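Local coordinates for NADPH-quinone reductase (Pediococcus pentosaceus ATCC 25745, PDB 3HA2), which probably binds FMN and transfers electrons from NAD(P)H to quinones, the chain being the flavodoxin-like part of a longer protein, at residues G92-I97 with K133-P138. Numbering follows the deposited sequence.
Sequences GKELGI and KMMYLP
Three main-chain hydrogen bonds between G92-I97 and K133-P138, with bridges E94-M135 and L95-Y136, show that strand 94-101 pairs in parallel with 135-143, the outermost strand of the chain's flavodoxin-like sheet. M135 bonds on both sides: K93 O accepts M135 N at 2.9 Å in its carbonyl plane, and M135 O takes L95 N from above its plane. L95 O then receives L137 N nearly along the C=O axis, with 175° at the hydrogen. In the loops before the strands, G92 N extends the series to K133 O, just where K133, with positive phi, closes helix 123-131 in a Schellman motif. Selenomethionine M134 can be followed outward: CB lies 3.4 Å from K93 O, CG stays near that oxygen, SE comes to 4.1 Å from L95 CB, and a bend at chi3 (85°) sets CE 3.7 Å from L95 CB and beside E94 O. The L95 and Y136 side chains cross obliquely, L95 CD2 lying 4.2 Å from Y136 CD1. The other face carries E94 alongside M135, while L137, with CG beside its backbone N, lays CD2 4.0 Å from E94 CD and CD1 at the same distance from G96 CA. An alanine here would remove both methyls and would probably leave E94 and G96 less well packed against this strand. Chemically, main-chain hydrogen bonds define the register and apolar contacts gather around L95, M134 and Y136, whereas E94's side is mixed: its carboxylate lies beside an L137 methyl, and E94 OE1 forms a salt bridge with R54 of strand 54-60.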
loop_
_atom_site.group_PDB
_atom_site.type_symbol
_atom_site.label_atom_id
_atom_site.label_comp_id
_atom_site.label_asym_id
_atom_site.label_seq_id
_atom_site.Cartn_x
_atom_site.Cartn_y
_atom_site.Cartn_z
ATOM N N GLY A 92 -15.384 -16.837 1.555
ATOM C CA GLY A 92 -15.152 -18.142 0.928
ATOM C C GLY A 92 -14.394 -18.114 -0.397
ATOM O O GLY A 92 -13.996 -19.174 -0.906
ATOM N N LYS A 93 -14.226 -16.929 -0.981
ATOM C CA LYS A 93 -13.429 -16.793 -2.208
ATOM C C LYS A 93 -11.947 -16.852 -1.834
ATOM O O LYS A 93 -11.581 -16.622 -0.670
ATOM C CB LYS A 93 -13.763 -15.484 -2.952
ATOM C CG LYS A 93 -15.227 -15.367 -3.374
ATOM C CD LYS A 93 -15.524 -14.009 -4.049
ATOM C CE LYS A 93 -17.019 -13.819 -4.264
ATOM N NZ LYS A 93 -17.526 -14.759 -5.323
ATOM N N GLU A 94 -11.107 -17.198 -2.808
ATOM C CA GLU A 94 -9.670 -17.273 -2.598
ATOM C C GLU A 94 -9.069 -15.989 -3.123
ATOM O O GLU A 94 -9.518 -15.474 -4.148
ATOM C CB GLU A 94 -9.049 -18.479 -3.318
ATOM C CG GLU A 94 -9.408 -19.816 -2.674
ATOM C CD GLU A 94 -9.048 -21.012 -3.527
ATOM O OE1 GLU A 94 -9.003 -20.894 -4.761
ATOM O OE2 GLU A 94 -8.820 -22.098 -2.948
ATOM N N LEU A 95 -8.079 -15.465 -2.395
ATOM C CA LEU A 95 -7.349 -14.275 -2.832
ATOM C C LEU A 95 -5.926 -14.707 -3.142
ATOM O O LEU A 95 -5.265 -15.289 -2.283
ATOM C CB LEU A 95 -7.309 -13.203 -1.749
ATOM C CG LEU A 95 -6.569 -11.918 -2.167
ATOM C CD1 LEU A 95 -7.297 -11.190 -3.350
ATOM C CD2 LEU A 95 -6.357 -10.957 -0.986
ATOM N N GLY A 96 -5.475 -14.418 -4.358
ATOM C CA GLY A 96 -4.096 -14.690 -4.774
ATOM C C GLY A 96 -3.408 -13.405 -5.192
ATOM O O GLY A 96 -4.058 -12.403 -5.532
ATOM N N ILE A 97 -2.085 -13.441 -5.180
ATOM C CA ILE A 97 -1.261 -12.289 -5.517
ATOM C C ILE A 97 -0.183 -12.762 -6.475
ATOM O O ILE A 97 0.575 -13.698 -6.156
ATOM C CB ILE A 97 -0.587 -11.702 -4.237
ATOM C CG1 ILE A 97 -1.642 -11.258 -3.204
ATOM C CG2 ILE A 97 0.419 -10.574 -4.622
ATOM C CD1 ILE A 97 -2.500 -10.084 -3.627
ATOM N N LYS A 133 -13.040 -12.571 5.168
ATOM C CA LYS A 133 -13.308 -14.019 5.243
ATOM C C LYS A 133 -12.954 -14.782 3.954
ATOM O O LYS A 133 -13.588 -15.798 3.619
ATOM C CB LYS A 133 -14.767 -14.303 5.657
ATOM C CG LYS A 133 -15.195 -13.572 6.928
ATOM C CD LYS A 133 -16.647 -13.885 7.337
ATOM C CE LYS A 133 -16.989 -13.125 8.619
ATOM N NZ LYS A 133 -18.392 -13.362 9.103
HETATM N N MSE A 134 -11.945 -14.269 3.250
HETATM C CA MSE A 134 -11.372 -14.936 2.082
HETATM C C MSE A 134 -10.257 -15.890 2.522
HETATM O O MSE A 134 -9.701 -15.732 3.610
HETATM C CB MSE A 134 -10.795 -13.897 1.120
HETATM C CG MSE A 134 -11.821 -12.965 0.537
HETATM SE SE MSE A 134 -10.972 -11.698 -0.688
HETATM C CE MSE A 134 -10.987 -12.809 -2.318
HETATM N N MSE A 135 -9.951 -16.867 1.673
HETATM C CA MSE A 135 -8.830 -17.765 1.842
HETATM C C MSE A 135 -7.604 -17.199 1.114
HETATM O O MSE A 135 -7.597 -17.099 -0.106
HETATM C CB MSE A 135 -9.190 -19.146 1.273
HETATM C CG MSE A 135 -8.015 -20.075 1.088
HETATM SE SE MSE A 135 -7.259 -20.570 2.817
HETATM C CE MSE A 135 -8.750 -21.649 3.525
ATOM N N TYR A 136 -6.572 -16.845 1.865
ATOM C CA TYR A 136 -5.349 -16.280 1.294
ATOM C C TYR A 136 -4.441 -17.397 0.791
ATOM O O TYR A 136 -4.056 -18.308 1.560
ATOM C CB TYR A 136 -4.629 -15.508 2.391
ATOM C CG TYR A 136 -3.530 -14.586 1.960
ATOM C CD1 TYR A 136 -3.799 -13.491 1.117
ATOM C CD2 TYR A 136 -2.228 -14.753 2.436
ATOM C CE1 TYR A 136 -2.802 -12.598 0.747
ATOM C CE2 TYR A 136 -1.205 -13.839 2.067
ATOM C CZ TYR A 136 -1.515 -12.779 1.222
ATOM O OH TYR A 136 -0.561 -11.870 0.875
ATOM N N LEU A 137 -4.147 -17.353 -0.503
ATOM C CA LEU A 137 -3.242 -18.316 -1.145
ATOM C C LEU A 137 -1.784 -17.932 -0.934
ATOM O O LEU A 137 -1.489 -16.761 -0.677
ATOM C CB LEU A 137 -3.514 -18.373 -2.654
ATOM C CG LEU A 137 -4.913 -18.765 -3.143
ATOM C CD1 LEU A 137 -5.017 -18.546 -4.655
ATOM C CD2 LEU A 137 -5.249 -20.201 -2.789
ATOM N N PRO A 138 -0.858 -18.906 -1.050
ATOM C CA PRO A 138 0.544 -18.505 -1.045
ATOM C C PRO A 138 0.727 -17.529 -2.202
ATOM O O PRO A 138 0.069 -17.664 -3.213
ATOM C CB PRO A 138 1.289 -19.807 -1.339
ATOM C CG PRO A 138 0.379 -20.869 -0.946
ATOM C CD PRO A 138 -1.005 -20.359 -1.230
#